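Local coordinates for protein N-acetyl-beta-D glucosaminidase (Rhizomucor miehei CAU432, PDB 4ZM6) that probably removes N-acetylglucosamine residues through its family 3 glycosidase region and transfers acetyl groups to glucosamine through its acetyl-CoA-binding GCN5-related region, at residues A[61-66]-A[341-346]; A[79-84]-A[120-125]; A[795-800]-A[817-822]; A[161-166]-A[217-222]. All coordinates share one frame; numbering follows the deposited sequence.

Interaction 1 of 4, residues A[61-66]-A[341-346]; sequences SLQQIA and LNWDDV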
loop_
_atom_site.group_PDB
_atom_site.type_symbol
_atom_site.label_atom_id
_atom_site.label_comp_id
_atom_site.label_asym_id
_atom_site.label_seq_id
_atom_site.Cartn_x
_atom_site.Cartn_y
_atom_site.Cartn_z
ATOM N N SER A 61 9.822 -31.213 -35.048
ATOM C CA SER A 61 10.561 -32.474 -34.959
ATOM C C SER A 61 10.468 -33.068 -33.552
ATOM O O SER A 61 10.100 -34.234 -33.386
ATOM C CB SER A 61 12.034 -32.267 -35.334
ATOM O OG SER A 61 12.170 -31.572 -36.563
ATOM N N LEU A 62 10.793 -32.248 -32.550
ATOM C CA LEU A 62 10.731 -32.650 -31.139
ATOM C C LEU A 62 9.314 -33.055 -30.761
ATOM O O LEU A 62 9.097 -34.044 -30.056
ATOM C CB LEU A 62 11.171 -31.500 -30.229
ATOM C CG LEU A 62 12.604 -30.986 -30.379
ATOM C CD1 LEU A 62 12.794 -29.687 -29.612
ATOM C CD2 LEU A 62 13.600 -32.033 -29.914
ATOM N N GLN A 63 8.358 -32.273 -31.246
ATOM C CA GLN A 63 6.948 -32.499 -30.969
ATOM C C GLN A 63 6.469 -33.811 -31.593
ATOM O O GLN A 63 5.707 -34.558 -30.973
ATOM C CB GLN A 63 6.123 -31.324 -31.509
ATOM C CG GLN A 63 5.082 -30.791 -30.547
ATOM C CD GLN A 63 5.680 -30.180 -29.286
ATOM O OE1 GLN A 63 6.708 -29.506 -29.334
ATOM N NE2 GLN A 63 5.027 -30.410 -28.152
ATOM N N GLN A 64 6.919 -34.076 -32.820
ATOM C CA GLN A 64 6.574 -35.307 -33.538
ATOM C C GLN A 64 7.043 -36.544 -32.783
ATOM O O GLN A 64 6.268 -37.471 -32.546
ATOM C CB GLN A 64 7.184 -35.311 -34.951
ATOM C CG GLN A 64 6.293 -34.712 -36.033
ATOM C CD GLN A 64 5.035 -35.526 -36.321
ATOM O OE1 GLN A 64 4.173 -35.089 -37.086
ATOM N NE2 GLN A 64 4.922 -36.708 -35.714
ATOM N N ILE A 65 8.320 -36.538 -32.411
ATOM C CA ILE A 65 8.935 -37.640 -31.668
ATOM C C ILE A 65 8.222 -37.887 -30.337
ATOM O O ILE A 65 8.077 -39.034 -29.908
ATOM C CB ILE A 65 10.436 -37.362 -31.427
ATOM C CG1 ILE A 65 11.203 -37.444 -32.754
ATOM C CG2 ILE A 65 11.030 -38.341 -30.420
ATOM C CD1 ILE A 65 12.495 -36.656 -32.767
ATOM N N ALA A 66 7.778 -36.809 -29.695
ATOM C CA ALA A 66 7.055 -36.898 -28.431
ATOM C C ALA A 66 5.705 -37.592 -28.588
ATOM O O ALA A 66 5.307 -38.374 -27.723
ATOM C CB ALA A 66 6.864 -35.512 -27.835
ATOM N N LEU A 341 -1.240 -26.060 -23.557
ATOM C CA LEU A 341 -0.852 -27.053 -24.566
ATOM C C LEU A 341 -2.001 -27.960 -25.003
ATOM O O LEU A 341 -2.776 -28.438 -24.181
ATOM C CB LEU A 341 0.310 -27.911 -24.045
ATOM C CG LEU A 341 1.509 -27.150 -23.459
ATOM C CD1 LEU A 341 2.553 -28.110 -22.917
ATOM C CD2 LEU A 341 2.134 -26.225 -24.489
ATOM N N ASN A 342 -2.102 -28.172 -26.311
ATOM C CA ASN A 342 -2.998 -29.176 -26.877
ATOM C C ASN A 342 -2.416 -29.683 -28.196
ATOM O O ASN A 342 -1.852 -28.910 -28.971
ATOM C CB ASN A 342 -4.415 -28.618 -27.064
ATOM C CG ASN A 342 -4.537 -27.714 -28.275
ATOM O OD1 ASN A 342 -4.660 -28.183 -29.408
ATOM N ND2 ASN A 342 -4.516 -26.410 -28.041
ATOM N N TRP A 343 -2.564 -30.981 -28.445
ATOM C CA TRP A 343 -1.851 -31.644 -29.540
ATOM C C TRP A 343 -2.117 -31.063 -30.931
ATOM O O TRP A 343 -1.203 -31.003 -31.752
ATOM C CB TRP A 343 -2.143 -33.148 -29.534
ATOM C CG TRP A 343 -1.345 -33.893 -28.513
ATOM C CD1 TRP A 343 -1.818 -34.534 -27.403
ATOM C CD2 TRP A 343 0.077 -34.064 -28.503
ATOM N NE1 TRP A 343 -0.775 -35.103 -26.706
ATOM C CE2 TRP A 343 0.398 -34.825 -27.358
ATOM C CE3 TRP A 343 1.109 -33.647 -29.350
ATOM C CZ2 TRP A 343 1.710 -35.183 -27.044
ATOM C CZ3 TRP A 343 2.414 -34.004 -29.038
ATOM C CH2 TRP A 343 2.702 -34.766 -27.894
ATOM N N ASP A 344 -3.351 -30.629 -31.185
ATOM C CA ASP A 344 -3.748 -30.169 -32.518
ATOM C C ASP A 344 -2.877 -29.015 -33.013
ATOM O O ASP A 344 -2.086 -29.194 -33.940
ATOM C CB ASP A 344 -5.228 -29.765 -32.548
ATOM C CG ASP A 344 -6.165 -30.948 -32.345
ATOM O OD1 ASP A 344 -6.021 -31.659 -31.327
ATOM O OD2 ASP A 344 -7.053 -31.161 -33.197
ATOM N N ASP A 345 -3.006 -27.846 -32.387
ATOM C CA ASP A 345 -2.278 -26.645 -32.837
ATOM C C ASP A 345 -0.783 -26.656 -32.478
ATOM O O ASP A 345 -0.004 -25.863 -33.010
ATOM C CB ASP A 345 -2.955 -25.356 -32.336
ATOM C CG ASP A 345 -3.153 -25.331 -30.830
ATOM O OD1 ASP A 345 -2.613 -26.211 -30.125
ATOM O OD2 ASP A 345 -3.859 -24.419 -30.354
ATOM N N VAL A 346 -0.394 -27.554 -31.577
ATOM C CA VAL A 346 1.012 -27.773 -31.247
ATOM C C VAL A 346 1.739 -28.479 -32.406
ATOM O O VAL A 346 2.926 -28.236 -32.640
ATOM C CB VAL A 346 1.136 -28.564 -29.916
ATOM C CG1 VAL A 346 2.525 -29.136 -29.718
ATOM C CG2 VAL A 346 0.775 -27.674 -28.732
#
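Gln-63 and Ala-66, one turn apart on helix 52-68, face Trp-343 and Val-346 at the start of the short helix 343-348. Asn-342, the N-cap, precedes the contact; its OD1 accepts a weak capping bond from Asp-345 N at 3.4 Å. Its ND2 in turn donates to Asp-345 OD2 at 3.1 Å, on the syn side of the carboxylate though 28° out of its plane, so two bonds, one of them weak, link Asn-342 to Asp-345 across the first turn. Trp-343 follows. With CG beside the backbone N (chi1 -79°), its indole swings over to helix 52-68, and the ring edge at CZ3 meets Gln-63 O at 3.9 Å, near the ring plane. At the neighbouring corner CH2 lies 4.2 Å from Ala-66 CB. The indole is held from further along by Lys-72, whose carbonyl accepts from NE1, and by a cation-pi contact with Arg-67. Last comes Val-346, crossing the bent side chain of Gln-63 at about a right angle; the modelled closeness of their carbons is doubtful. The arrangement belongs to a TIM-barrel-type family 3 domain, where helix 52-68 links strands 41-44 and 76-79 and the later segment 341-346 packs against its flank, by the start of strand 76-79.

Interaction 2 of 4, residues A[79-84]-A[120-125]; sequences VDQENG and KELLTL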
loop_
_atom_site.group_PDB
_atom_site.type_symbol
_atom_site.label_atom_id
_atom_site.label_comp_id
_atom_site.label_asym_id
_atom_site.label_seq_id
_atom_site.Cartn_x
_atom_site.Cartn_y
_atom_site.Cartn_z
ATOM N N VAL A 79 12.613 -21.057 -23.349
ATOM C CA VAL A 79 13.709 -20.216 -23.819
ATOM C C VAL A 79 13.890 -18.989 -22.910
ATOM O O VAL A 79 12.923 -18.483 -22.340
ATOM C CB VAL A 79 13.465 -19.764 -25.278
ATOM C CG1 VAL A 79 12.349 -18.733 -25.358
ATOM C CG2 VAL A 79 14.739 -19.211 -25.893
ATOM N N ASP A 80 15.130 -18.523 -22.775
ATOM C CA ASP A 80 15.429 -17.289 -22.047
ATOM C C ASP A 80 15.332 -16.081 -22.974
ATOM O O ASP A 80 16.354 -15.597 -23.462
ATOM C CB ASP A 80 16.854 -17.324 -21.482
ATOM C CG ASP A 80 16.959 -18.071 -20.190
ATOM O OD1 ASP A 80 16.282 -17.681 -19.218
ATOM O OD2 ASP A 80 17.749 -19.031 -20.137
ATOM N N GLN A 81 14.126 -15.582 -23.213
ATOM C CA GLN A 81 13.966 -14.398 -24.059
ATOM C C GLN A 81 13.629 -13.160 -23.229
ATOM O O GLN A 81 12.461 -12.801 -23.077
ATOM C CB GLN A 81 12.911 -14.649 -25.143
ATOM C CG GLN A 81 12.764 -13.520 -26.159
ATOM C CD GLN A 81 14.058 -13.183 -26.880
ATOM O OE1 GLN A 81 14.951 -14.017 -27.004
ATOM N NE2 GLN A 81 14.159 -11.954 -27.363
ATOM N N GLU A 82 14.664 -12.508 -22.708
ATOM C CA GLU A 82 14.502 -11.322 -21.865
ATOM C C GLU A 82 14.525 -10.016 -22.662
ATOM O O GLU A 82 14.104 -8.978 -22.151
ATOM C CB GLU A 82 15.572 -11.301 -20.777
ATOM C CG GLU A 82 15.449 -12.458 -19.802
ATOM C CD GLU A 82 16.528 -12.461 -18.741
ATOM O OE1 GLU A 82 16.841 -13.553 -18.230
ATOM O OE2 GLU A 82 17.062 -11.383 -18.407
ATOM N N ASN A 83 15.053 -10.079 -23.888
ATOM C CA ASN A 83 14.906 -9.038 -24.926
ATOM C C ASN A 83 16.058 -8.039 -25.098
ATOM O O ASN A 83 16.487 -7.783 -26.231
ATOM C CB ASN A 83 13.568 -8.285 -24.821
ATOM C CG ASN A 83 12.373 -9.179 -25.084
ATOM O OD1 ASN A 83 11.420 -9.206 -24.303
ATOM N ND2 ASN A 83 12.414 -9.911 -26.190
ATOM N N GLY A 84 16.556 -7.474 -24.006
ATOM C CA GLY A 84 17.606 -6.458 -24.108
ATOM C C GLY A 84 18.952 -7.043 -24.486
ATOM O O GLY A 84 19.190 -7.408 -25.641
ATOM N N LYS A 120 3.828 -13.721 -29.374
ATOM C CA LYS A 120 3.307 -14.010 -30.712
ATOM C C LYS A 120 4.400 -14.652 -31.567
ATOM O O LYS A 120 4.195 -15.718 -32.144
ATOM C CB LYS A 120 2.810 -12.718 -31.371
ATOM C CG LYS A 120 1.873 -12.900 -32.557
ATOM C CD LYS A 120 1.537 -11.542 -33.170
ATOM C CE LYS A 120 0.171 -11.506 -33.845
ATOM N NZ LYS A 120 0.157 -12.189 -35.169
ATOM N N GLU A 121 5.564 -14.002 -31.621
ATOM C CA GLU A 121 6.707 -14.512 -32.375
ATOM C C GLU A 121 7.149 -15.885 -31.869
ATOM O O GLU A 121 7.297 -16.815 -32.653
ATOM C CB GLU A 121 7.881 -13.526 -32.331
ATOM C CG GLU A 121 7.655 -12.271 -33.167
ATOM C CD GLU A 121 8.903 -11.416 -33.342
ATOM O OE1 GLU A 121 10.001 -11.841 -32.919
ATOM O OE2 GLU A 121 8.783 -10.305 -33.908
ATOM N N LEU A 122 7.342 -16.012 -30.564
ATOM C CA LEU A 122 7.754 -17.283 -29.974
ATOM C C LEU A 122 6.756 -18.413 -30.239
ATOM O O LEU A 122 7.157 -19.544 -30.504
ATOM C CB LEU A 122 7.968 -17.131 -28.463
ATOM C CG LEU A 122 9.202 -16.344 -28.011
ATOM C CD1 LEU A 122 9.129 -16.061 -26.521
ATOM C CD2 LEU A 122 10.481 -17.096 -28.335
ATOM N N LEU A 123 5.463 -18.109 -30.174
ATOM C CA LEU A 123 4.430 -19.138 -30.327
ATOM C C LEU A 123 4.346 -19.692 -31.747
ATOM O O LEU A 123 4.115 -20.890 -31.926
ATOM C CB LEU A 123 3.059 -18.609 -29.889
ATOM C CG LEU A 123 1.916 -19.633 -29.801
ATOM C CD1 LEU A 123 2.294 -20.832 -28.943
ATOM C CD2 LEU A 123 0.652 -18.981 -29.262
ATOM N N THR A 124 4.530 -18.835 -32.750
ATOM C CA THR A 124 4.513 -19.286 -34.139
ATOM C C THR A 124 5.711 -20.198 -34.429
ATOM O O THR A 124 5.593 -21.160 -35.190
ATOM C CB THR A 124 4.511 -18.110 -35.135
ATOM O OG1 THR A 124 5.691 -17.326 -34.951
ATOM C CG2 THR A 124 3.278 -17.232 -34.948
ATOM N N LEU A 125 6.854 -19.901 -33.807
ATOM C CA LEU A 125 8.066 -20.713 -33.968
ATOM C C LEU A 125 8.032 -22.027 -33.176
ATOM O O LEU A 125 8.865 -22.903 -33.403
ATOM C CB LEU A 125 9.307 -19.913 -33.561
ATOM C CG LEU A 125 9.584 -18.612 -34.325
ATOM C CD1 LEU A 125 10.846 -17.940 -33.800
ATOM C CD2 LEU A 125 9.693 -18.860 -35.823
#
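Leu-122 is the pivot of this buried contact, its two methyls serving different residues of the segment 79-84. CD2 meets Val-79 CG1 tip to tip at 3.9 Å, while CD1 stands 4.3 Å from Gln-81 CB. The leucine has CG beside its own backbone N (chi1 -72°) and an extended second torsion, which carries the fork well clear of the helix. Val-79 answers by setting CG1 between its backbone N and carbonyl carbon (chi1 72°), directing that methyl at the helix. The setting is a beta-alpha-beta crossover of the TIM-barrel-type domain: strand 76-79 and strand 129-130 run parallel as sheet neighbours, and helix 108-125 lies on the connection between them. Val-79 is hydrogen-bonded through its backbone with Leu-131, just past strand 129-130. Gln-81 offers Leu-122 only the base of its side chain, since the chain bends at chi2 and OE1 makes a weak bond to Arg-88 N. Asp-80 and Glu-82 share Lys-179 in salt bridges, Asp-80 bridging also to Arg-88 and Glu-82 to Arg-149. On the helix, Thr-124 OG1 donates back to Glu-121 O at 2.8 Å, 29° off the carbonyl plane.

Interaction 3 of 4, residues A[795-800]-A[817-822]; sequences GGMACV and AHANWL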
loop_
_atom_site.group_PDB
_atom_site.type_symbol
_atom_site.label_atom_id
_atom_site.label_comp_id
_atom_site.label_asym_id
_atom_site.label_seq_id
_atom_site.Cartn_x
_atom_site.Cartn_y
_atom_site.Cartn_z
ATOM N N GLY A 795 -35.991 13.849 -22.222
ATOM C CA GLY A 795 -36.059 12.490 -21.689
ATOM C C GLY A 795 -35.541 11.493 -22.705
ATOM O O GLY A 795 -34.857 11.872 -23.646
ATOM N N GLY A 796 -35.868 10.220 -22.523
ATOM C CA GLY A 796 -35.430 9.194 -23.453
ATOM C C GLY A 796 -35.817 7.800 -23.013
ATOM O O GLY A 796 -36.595 7.628 -22.074
ATOM N N MET A 797 -35.263 6.801 -23.691
ATOM C CA MET A 797 -35.554 5.406 -23.379
ATOM C C MET A 797 -34.316 4.534 -23.569
ATOM O O MET A 797 -33.325 4.973 -24.149
ATOM C CB MET A 797 -36.699 4.892 -24.258
ATOM C CG MET A 797 -36.327 4.684 -25.719
ATOM S SD MET A 797 -37.757 4.376 -26.763
ATOM C CE MET A 797 -38.420 6.028 -26.864
ATOM N N ALA A 798 -34.398 3.295 -23.091
ATOM C CA ALA A 798 -33.274 2.358 -23.141
ATOM C C ALA A 798 -33.729 0.924 -22.879
ATOM O O ALA A 798 -34.886 0.678 -22.553
ATOM C CB ALA A 798 -32.206 2.764 -22.132
ATOM N N CYS A 799 -32.803 -0.016 -23.034
ATOM C CA CYS A 799 -33.062 -1.431 -22.784
ATOM C C CYS A 799 -34.427 -1.870 -23.318
ATOM O O CYS A 799 -35.224 -2.501 -22.622
ATOM C CB CYS A 799 -32.895 -1.728 -21.299
ATOM S SG CYS A 799 -31.291 -1.169 -20.661
ATOM N N VAL A 800 -34.661 -1.513 -24.579
ATOM C CA VAL A 800 -35.845 -1.909 -25.329
ATOM C C VAL A 800 -35.656 -3.346 -25.791
ATOM O O VAL A 800 -34.608 -3.697 -26.344
ATOM C CB VAL A 800 -36.017 -1.033 -26.584
ATOM C CG1 VAL A 800 -37.184 -1.521 -27.429
ATOM C CG2 VAL A 800 -36.189 0.433 -26.204
ATOM N N ALA A 817 -43.021 3.480 -29.677
ATOM C CA ALA A 817 -43.939 4.552 -30.065
ATOM C C ALA A 817 -44.745 5.011 -28.857
ATOM O O ALA A 817 -45.006 6.205 -28.680
ATOM C CB ALA A 817 -44.860 4.090 -31.188
ATOM N N HIS A 818 -45.122 4.053 -28.020
ATOM C CA HIS A 818 -45.804 4.354 -26.774
ATOM C C HIS A 818 -44.900 5.159 -25.846
ATOM O O HIS A 818 -45.336 6.140 -25.251
ATOM C CB HIS A 818 -46.239 3.068 -26.084
ATOM C CG HIS A 818 -47.211 3.292 -24.973
ATOM N ND1 HIS A 818 -46.853 3.224 -23.643
ATOM C CD2 HIS A 818 -48.529 3.602 -24.994
ATOM C CE1 HIS A 818 -47.911 3.470 -22.893
ATOM N NE2 HIS A 818 -48.940 3.704 -23.688
ATOM N N ALA A 819 -43.639 4.744 -25.738
ATOM C CA ALA A 819 -42.644 5.473 -24.950
ATOM C C ALA A 819 -42.522 6.931 -25.392
ATOM O O ALA A 819 -42.376 7.825 -24.559
ATOM C CB ALA A 819 -41.290 4.784 -25.031
ATOM N N ASN A 820 -42.585 7.168 -26.700
ATOM C CA ASN A 820 -42.600 8.536 -27.218
ATOM C C ASN A 820 -43.839 9.313 -26.771
ATOM O O ASN A 820 -43.740 10.498 -26.437
ATOM C CB ASN A 820 -42.493 8.545 -28.747
ATOM C CG ASN A 820 -41.060 8.473 -29.234
ATOM O OD1 ASN A 820 -40.157 8.091 -28.493
ATOM N ND2 ASN A 820 -40.844 8.853 -30.486
ATOM N N TRP A 821 -44.994 8.645 -26.771
ATOM C CA TRP A 821 -46.250 9.263 -26.338
ATOM C C TRP A 821 -46.139 9.686 -24.881
ATOM O O TRP A 821 -46.382 10.847 -24.543
ATOM C CB TRP A 821 -47.423 8.292 -26.529
ATOM C CG TRP A 821 -48.756 8.805 -26.030
ATOM C CD1 TRP A 821 -49.533 8.254 -25.046
ATOM C CD2 TRP A 821 -49.463 9.966 -26.495
ATOM N NE1 TRP A 821 -50.674 8.998 -24.870
ATOM C CE2 TRP A 821 -50.658 10.055 -25.745
ATOM C CE3 TRP A 821 -49.200 10.942 -27.471
ATOM C CZ2 TRP A 821 -51.594 11.084 -25.939
ATOM C CZ3 TRP A 821 -50.134 11.967 -27.669
ATOM C CH2 TRP A 821 -51.315 12.026 -26.903
ATOM N N LEU A 822 -45.749 8.732 -24.037
ATOM C CA LEU A 822 -45.524 8.972 -22.610
ATOM C C LEU A 822 -44.557 10.118 -22.340
ATOM O O LEU A 822 -44.772 10.909 -21.425
ATOM C CB LEU A 822 -44.980 7.712 -21.938
ATOM C CG LEU A 822 -45.942 6.545 -21.763
ATOM C CD1 LEU A 822 -45.221 5.392 -21.084
ATOM C CD2 LEU A 822 -47.156 6.965 -20.952
#
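Met-797 makes all the contacts from the segment 795-800 to 817-822, and the close part is gathered round its terminal methyl. CE lies 3.6 Å from Ala-819 CB, with SD following at 4.0 Å from the same methyl group, so the thioether runs over the small alanine. CE also reaches the amide oxygen of Asn-820, the two side chains crossing at about a right angle. Asn-820 OD1 is itself bonded to Tyr-847 OH, and the methionine methyl therefore abuts an already satisfied polar group. The methionine chain leaves between its backbone N and carbonyl carbon (chi1 72°), continues extended, and bends at chi3, which sets CE against the helix. Strand 794-802, helix 811-825 and the parallel strand 830-836 form a beta-alpha-beta unit, consistent with the beta4-alpha3-beta5 core of a GNAT fold. Leu-767 and Leu-769 of strand 763-771 complete the apolar bed of Ala-819. Away from Met-797 the two segments diverge. The Val-800 side chain comes no nearer than 6.8 Å to the segment 817-822 and packs, like Met-797, on Val-816, just before that segment. On this looser side Cys-799 is partly exposed.

Interaction 4 of 4, residues A[161-166]-A[217-222]; sequences MGLAQV and LEAGGI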
loop_
_atom_site.group_PDB
_atom_site.type_symbol
_atom_site.label_atom_id
_atom_site.label_comp_id
_atom_site.label_asym_id
_atom_site.label_seq_id
_atom_site.Cartn_x
_atom_site.Cartn_y
_atom_site.Cartn_z
ATOM N N MET A 161 6.173 -3.096 -13.800
ATOM C CA MET A 161 6.610 -3.545 -15.120
ATOM C C MET A 161 6.556 -5.067 -15.226
ATOM O O MET A 161 6.222 -5.609 -16.279
ATOM C CB MET A 161 8.030 -3.065 -15.417
ATOM C CG MET A 161 8.262 -1.557 -15.342
ATOM S SD MET A 161 7.314 -0.477 -16.438
ATOM C CE MET A 161 7.471 -1.377 -17.952
ATOM N N GLY A 162 6.889 -5.751 -14.135
ATOM C CA GLY A 162 6.879 -7.213 -14.095
ATOM C C GLY A 162 5.509 -7.799 -14.393
ATOM O O GLY A 162 5.358 -8.587 -15.330
ATOM N N LEU A 163 4.516 -7.416 -13.587
ATOM C CA LEU A 163 3.115 -7.800 -13.818
ATOM C C LEU A 163 2.713 -7.620 -15.272
ATOM O O LEU A 163 2.103 -8.505 -15.868
ATOM C CB LEU A 163 2.159 -6.953 -12.967
ATOM C CG LEU A 163 1.460 -7.607 -11.777
ATOM C CD1 LEU A 163 2.411 -7.812 -10.607
ATOM C CD2 LEU A 163 0.288 -6.736 -11.361
ATOM N N ALA A 164 3.044 -6.456 -15.824
ATOM C CA ALA A 164 2.639 -6.091 -17.172
ATOM C C ALA A 164 3.141 -7.087 -18.202
ATOM O O ALA A 164 2.420 -7.424 -19.139
ATOM C CB ALA A 164 3.140 -4.696 -17.509
ATOM N N GLN A 165 4.376 -7.553 -18.022
ATOM C CA GLN A 165 5.004 -8.475 -18.970
ATOM C C GLN A 165 4.492 -9.899 -18.795
ATOM O O GLN A 165 4.260 -10.597 -19.779
ATOM C CB GLN A 165 6.530 -8.432 -18.843
ATOM C CG GLN A 165 7.151 -7.150 -19.378
ATOM C CD GLN A 165 8.517 -7.373 -20.011
ATOM O OE1 GLN A 165 9.397 -8.001 -19.421
ATOM N NE2 GLN A 165 8.696 -6.860 -21.224
ATOM N N VAL A 166 4.317 -10.325 -17.547
ATOM C CA VAL A 166 3.682 -11.609 -17.252
ATOM C C VAL A 166 2.299 -11.677 -17.909
ATOM O O VAL A 166 1.952 -12.677 -18.530
ATOM C CB VAL A 166 3.551 -11.839 -15.735
ATOM C CG1 VAL A 166 2.665 -13.044 -15.439
ATOM C CG2 VAL A 166 4.929 -12.020 -15.108
ATOM N N LEU A 217 2.478 -12.692 -7.355
ATOM C CA LEU A 217 1.708 -13.805 -6.791
ATOM C C LEU A 217 0.278 -13.403 -6.418
ATOM O O LEU A 217 -0.648 -14.197 -6.563
ATOM C CB LEU A 217 2.410 -14.383 -5.559
ATOM C CG LEU A 217 3.805 -14.995 -5.759
ATOM C CD1 LEU A 217 4.294 -15.641 -4.468
ATOM C CD2 LEU A 217 3.815 -15.994 -6.905
ATOM N N GLU A 218 0.105 -12.168 -5.952
ATOM C CA GLU A 218 -1.209 -11.657 -5.556
ATOM C C GLU A 218 -2.046 -11.084 -6.709
ATOM O O GLU A 218 -3.186 -10.681 -6.493
ATOM C CB GLU A 218 -1.050 -10.581 -4.481
ATOM C CG GLU A 218 -0.617 -11.113 -3.126
ATOM C CD GLU A 218 -0.569 -10.029 -2.065
ATOM O OE1 GLU A 218 -0.516 -10.369 -0.863
ATOM O OE2 GLU A 218 -0.586 -8.836 -2.436
ATOM N N ALA A 219 -1.499 -11.036 -7.919
ATOM C CA ALA A 219 -2.229 -10.473 -9.058
ATOM C C ALA A 219 -3.546 -11.212 -9.308
ATOM O O ALA A 219 -3.671 -12.405 -9.018
ATOM C CB ALA A 219 -1.362 -10.497 -10.308
ATOM N N GLY A 220 -4.511 -10.492 -9.872
ATOM C CA GLY A 220 -5.903 -10.944 -9.924
ATOM C C GLY A 220 -6.269 -12.011 -10.940
ATOM O O GLY A 220 -7.181 -12.802 -10.692
ATOM N N GLY A 221 -5.585 -12.034 -12.082
ATOM C CA GLY A 221 -5.913 -12.989 -13.144
ATOM C C GLY A 221 -4.745 -13.367 -14.035
ATOM O O GLY A 221 -3.814 -14.045 -13.598
ATOM N N ILE A 222 -4.802 -12.922 -15.289
ATOM C CA ILE A 222 -3.784 -13.249 -16.294
ATOM C C ILE A 222 -2.390 -12.723 -15.915
ATOM O O ILE A 222 -1.377 -13.259 -16.373
ATOM C CB ILE A 222 -4.200 -12.726 -17.701
ATOM C CG1 ILE A 222 -3.364 -13.368 -18.822
ATOM C CG2 ILE A 222 -4.097 -11.210 -17.776
ATOM C CD1 ILE A 222 -3.467 -14.877 -18.897
#
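Leu-163 and Ala-219 make the one direct side-chain contact here, CD2 of the leucine meeting Ala-219 CB at 4.2 Å. The two come at it differently: the alanine methyl points toward helix 155-171, whereas the leucine leaves its helix across the line of approach and its end is brought over by an off-staggered chi1 (-108°) together with a bend at chi2 (75°). One turn on, Val-166 meets main chain instead. Its CG1, anti to the backbone N (chi1 169°), lies 4.2 Å from Ile-222 O, and the carbonyl oxygens of Val-166 and Ile-222 pass 4.0 Å apart. Both segments belong to the TIM-barrel-type domain of family 3, where helix 155-171 precedes strand 178-181 and the loop 217-222 leads from helix 211-217 into strand 227-230; successive parts of the barrel's helical layer thus meet. The Ile-222 side chain is turned to the later part of the same helix, resting on Glu-167, Gln-170 and Arg-171. Its backbone N donates to Asp-645 OD2, which lies in the N-acetyltransferase region, so this loop also touches the neighbouring domain. Gln-165, on another side of the helix, is bonded to Tyr-151 OH and packs on helices 99-105 and 108-125.

In the fold
From the N terminus, helix 52-68 opens interaction 1, which closes only at 341-346 and so spans most of the N-terminal barrel-type region that follows its first two strands. Nested inside that long loop, interaction 2 closes a short one between the end of strand 76-79 and helix 108-125, and interaction 4 then closes another between helix 155-171 and the loop 217-222. These two follow each other in series; their centres are 18 Å apart and their nearest atoms about 5 Å, without touching. No loops cross. Interaction 3 comes far later, within the last acetyltransferase region, 45 Å or more from the others between centres, and joins a strand to the helix that follows it.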